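PDB 2FB0: conserved hypothetical protein from Bacteroides thetaiotaomicron, which is of unknown function but belongs to the antibiotic biosynthesis monooxygenase family and is possibly an oxidoreductase. Local coordinates for residues 33-38 / 66-71. Numbering follows the deposited sequence.
Sequences LKEEGC and AAHEKT. With ACT (acetate ion), chain B.
E35 reaches H68 because its CG stands anti to the carbonyl carbon and the chain runs extended beyond it, while H68 sets CG anti to its backbone N (chi1 168°) and turns its ring edge to the carboxylate. The pair illustrates how a histidine-carboxylate hydrogen bond can join two parts of a ferredoxin-like dimeric alpha/beta-barrel fold: the loop between helix 18-32 and strand 38-46, and the segment 66-71, which runs from helix 62-68 to the start of helix 72-84. The carboxylate meets the imidazole at its edge, the two planes 30° apart and thus nearly coplanar. ND1 of H68 donates to OE2 of E35 at 2.6 Å; OE2 accepts through its syn lone pair and lies close to the ring plane. The other oxygen, OE1 of E35, rests 3.2 Å from CB of H68. OE2 also accepts from NE2 of H73 on the following helix, so two histidines grip one carboxylate oxygen and probably limit rotation of the carboxylate.

Across the ring, NE2 of H68 gives an almost straight bond (174°) to O of an acetate ion, 2.8 Å away, probably taken up from the crystallisation liquor and also hydrogen-bonded to the hydroxyl of Y41. Bonds at both nitrogens probably hold the ring's rotation about CB-CG in this crystal; W59 packs against it at a slant, and F74 meets it edge-to-face. The acetate bound by H68 and Y41 is consistent with an anion-accepting pocket.

The backbone on each side is shaped by a type I turn, E35 to C38 and H68 to T71. In the second, T71 caps the start of helix 72-84, and O of H68 takes two bonds: one from the backbone N of T71, the other from its OG1 at 2.7 Å, in the carbonyl plane.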
ATOM      1  N   LEU A  33       3.007 -12.577  -9.822  1.00 27.95           N
ATOM      2  CA  LEU A  33       3.904 -11.871 -10.757  1.00 28.98           C
ATOM      3  C   LEU A  33       4.249 -12.644 -12.040  1.00 30.08           C
ATOM      4  O   LEU A  33       4.653 -12.038 -13.039  1.00 29.48           O
ATOM      5  CB  LEU A  33       5.190 -11.446 -10.060  1.00 28.40           C
ATOM      6  CG  LEU A  33       5.097 -10.267  -9.096  1.00 27.73           C
ATOM      7  CD1 LEU A  33       6.424 -10.116  -8.372  1.00 26.93           C
ATOM      8  CD2 LEU A  33       4.696  -8.965  -9.816  1.00 27.16           C
ATOM      9  N   LYS A  34       4.083 -13.969 -12.007  1.00 31.12           N
ATOM     10  CA  LYS A  34       4.291 -14.812 -13.186  1.00 32.57           C
ATOM     11  C   LYS A  34       3.091 -14.762 -14.119  1.00 33.07           C
ATOM     12  O   LYS A  34       3.174 -15.218 -15.255  1.00 33.26           O
ATOM     13  CB  LYS A  34       4.557 -16.270 -12.783  1.00 33.21           C
ATOM     14  CG  LYS A  34       5.887 -16.504 -12.108  1.00 34.83           C
ATOM     15  CD  LYS A  34       6.001 -17.957 -11.658  1.00 40.67           C
ATOM     16  CE  LYS A  34       7.323 -18.221 -10.941  1.00 43.20           C
ATOM     17  NZ  LYS A  34       7.398 -19.641 -10.477  1.00 46.52           N
ATOM     18  N   GLU A  35       1.969 -14.234 -13.636  1.00 33.22           N
ATOM     19  CA  GLU A  35       0.775 -14.090 -14.460  1.00 34.22           C
ATOM     20  C   GLU A  35       0.945 -12.893 -15.406  1.00 34.61           C
ATOM     21  O   GLU A  35       1.374 -11.812 -14.999  1.00 34.40           O
ATOM     22  CB  GLU A  35      -0.479 -13.913 -13.595  1.00 34.22           C
ATOM     23  CG  GLU A  35      -0.844 -15.116 -12.728  1.00 34.38           C
ATOM     24  CD  GLU A  35      -2.057 -14.840 -11.852  1.00 34.79           C
ATOM     25  OE1 GLU A  35      -3.111 -14.458 -12.392  1.00 38.04           O
ATOM     26  OE2 GLU A  35      -1.960 -14.998 -10.623  1.00 34.44           O
ATOM     27  N   GLU A  36       0.600 -13.105 -16.670  1.00 35.18           N
ATOM     28  CA  GLU A  36       0.863 -12.127 -17.723  1.00 35.71           C
ATOM     29  C   GLU A  36       0.119 -10.801 -17.466  1.00 34.34           C
ATOM     30  O   GLU A  36       0.698  -9.717 -17.635  1.00 34.61           O
ATOM     31  CB  GLU A  36       0.501 -12.746 -19.088  1.00 36.66           C
ATOM     32  CG  GLU A  36       0.930 -11.954 -20.320  1.00 41.10           C
ATOM     33  CD  GLU A  36       2.439 -11.772 -20.434  1.00 46.00           C
ATOM     34  OE1 GLU A  36       3.207 -12.609 -19.878  1.00 46.99           O
ATOM     35  OE2 GLU A  36       2.852 -10.785 -21.097  1.00 47.70           O
ATOM     36  N   GLY A  37      -1.142 -10.896 -17.029  1.00 31.96           N
ATOM     37  CA  GLY A  37      -1.959  -9.712 -16.756  1.00 29.76           C
ATOM     38  C   GLY A  37      -1.688  -9.046 -15.410  1.00 28.00           C
ATOM     39  O   GLY A  37      -2.296  -8.036 -15.094  1.00 27.76           O
ATOM     40  N   CYS A  38      -0.770  -9.607 -14.624  1.00 26.27           N
ATOM     41  CA  CYS A  38      -0.378  -8.997 -13.368  1.00 25.67           C
ATOM     42  C   CYS A  38       0.672  -7.940 -13.662  1.00 25.43           C
ATOM     43  O   CYS A  38       1.790  -8.268 -14.049  1.00 25.49           O
ATOM     44  CB  CYS A  38       0.193 -10.026 -12.394  1.00 25.18           C
ATOM     45  SG  CYS A  38       0.656  -9.318 -10.779  1.00 25.97           S
ATOM     46  N   ALA A  66     -10.091 -11.536 -12.767  1.00 29.56           N
ATOM     47  CA  ALA A  66     -11.062 -12.630 -12.607  1.00 30.32           C
ATOM     48  C   ALA A  66     -10.385 -13.979 -12.789  1.00 30.64           C
ATOM     49  O   ALA A  66     -10.588 -14.880 -11.982  1.00 30.90           O
ATOM     50  CB  ALA A  66     -12.244 -12.471 -13.581  1.00 30.36           C
ATOM     51  N   ALA A  67      -9.550 -14.102 -13.824  1.00 30.52           N
ATOM     52  CA  ALA A  67      -8.782 -15.325 -14.048  1.00 30.67           C
ATOM     53  C   ALA A  67      -7.802 -15.616 -12.903  1.00 30.47           C
ATOM     54  O   ALA A  67      -7.663 -16.766 -12.488  1.00 31.04           O
ATOM     55  CB  ALA A  67      -8.044 -15.272 -15.409  1.00 30.86           C
ATOM     56  N   HIS A  68      -7.117 -14.585 -12.401  1.00 29.77           N
ATOM     57  CA  HIS A  68      -6.240 -14.724 -11.224  1.00 29.28           C
ATOM     58  C   HIS A  68      -6.968 -15.369 -10.040  1.00 29.50           C
ATOM     59  O   HIS A  68      -6.432 -16.247  -9.369  1.00 29.07           O
ATOM     60  CB  HIS A  68      -5.701 -13.347 -10.825  1.00 28.86           C
ATOM     61  CG  HIS A  68      -5.035 -13.296  -9.483  1.00 27.55           C
ATOM     62  ND1 HIS A  68      -3.852 -13.948  -9.206  1.00 27.00           N
ATOM     63  CD2 HIS A  68      -5.357 -12.609  -8.357  1.00 26.46           C
ATOM     64  CE1 HIS A  68      -3.486 -13.686  -7.961  1.00 27.56           C
ATOM     65  NE2 HIS A  68      -4.377 -12.868  -7.427  1.00 25.68           N
ATOM     66  N   GLU A  69      -8.194 -14.925  -9.812  1.00 30.35           N
ATOM     67  CA  GLU A  69      -8.992 -15.367  -8.676  1.00 32.10           C
ATOM     68  C   GLU A  69      -9.518 -16.801  -8.825  1.00 32.71           C
ATOM     69  O   GLU A  69     -10.050 -17.366  -7.875  1.00 32.66           O
ATOM     70  CB  GLU A  69     -10.118 -14.369  -8.413  1.00 31.67           C
ATOM     71  CG  GLU A  69      -9.595 -13.036  -7.886  1.00 33.09           C
ATOM     72  CD  GLU A  69     -10.616 -11.919  -7.959  1.00 36.91           C
ATOM     73  OE1 GLU A  69     -11.624 -12.060  -8.698  1.00 37.98           O
ATOM     74  OE2 GLU A  69     -10.395 -10.880  -7.293  1.00 38.52           O
ATOM     75  N   LYS A  70      -9.329 -17.383 -10.008  1.00 33.96           N
ATOM     76  CA  LYS A  70      -9.703 -18.774 -10.276  1.00 35.43           C
ATOM     77  C   LYS A  70      -8.500 -19.716 -10.242  1.00 35.09           C
ATOM     78  O   LYS A  70      -8.662 -20.927 -10.402  1.00 35.76           O
ATOM     79  CB  LYS A  70     -10.407 -18.904 -11.631  1.00 35.22           C
ATOM     80  CG  LYS A  70     -11.829 -18.358 -11.683  1.00 37.04           C
ATOM     81  CD  LYS A  70     -12.386 -18.505 -13.112  1.00 38.23           C
ATOM     82  CE  LYS A  70     -13.808 -17.946 -13.260  1.00 42.90           C
ATOM     83  NZ  LYS A  70     -13.858 -16.455 -13.481  1.00 45.38           N
ATOM     84  N   THR A  71      -7.299 -19.176 -10.038  1.00 34.48           N
ATOM     85  CA  THR A  71      -6.098 -20.011 -10.016  1.00 33.91           C
ATOM     86  C   THR A  71      -5.956 -20.793  -8.706  1.00 33.81           C
ATOM     87  O   THR A  71      -6.487 -20.390  -7.658  1.00 33.64           O
ATOM     88  CB  THR A  71      -4.793 -19.206 -10.252  1.00 33.92           C
ATOM     89  OG1 THR A  71      -4.602 -18.276  -9.182  1.00 34.36           O
ATOM     90  CG2 THR A  71      -4.824 -18.460 -11.591  1.00 33.48           C
TER
HETATM   91  C   ACT B 901      -5.412 -11.049  -4.529  1.00 36.25           C
HETATM   92  O   ACT B 901      -4.444 -11.756  -4.904  1.00 35.43           O
HETATM   93  OXT ACT B 901      -6.254 -10.707  -5.402  1.00 37.71           O
HETATM   94  CH3 ACT B 901      -5.581 -10.645  -3.106  1.00 36.02           C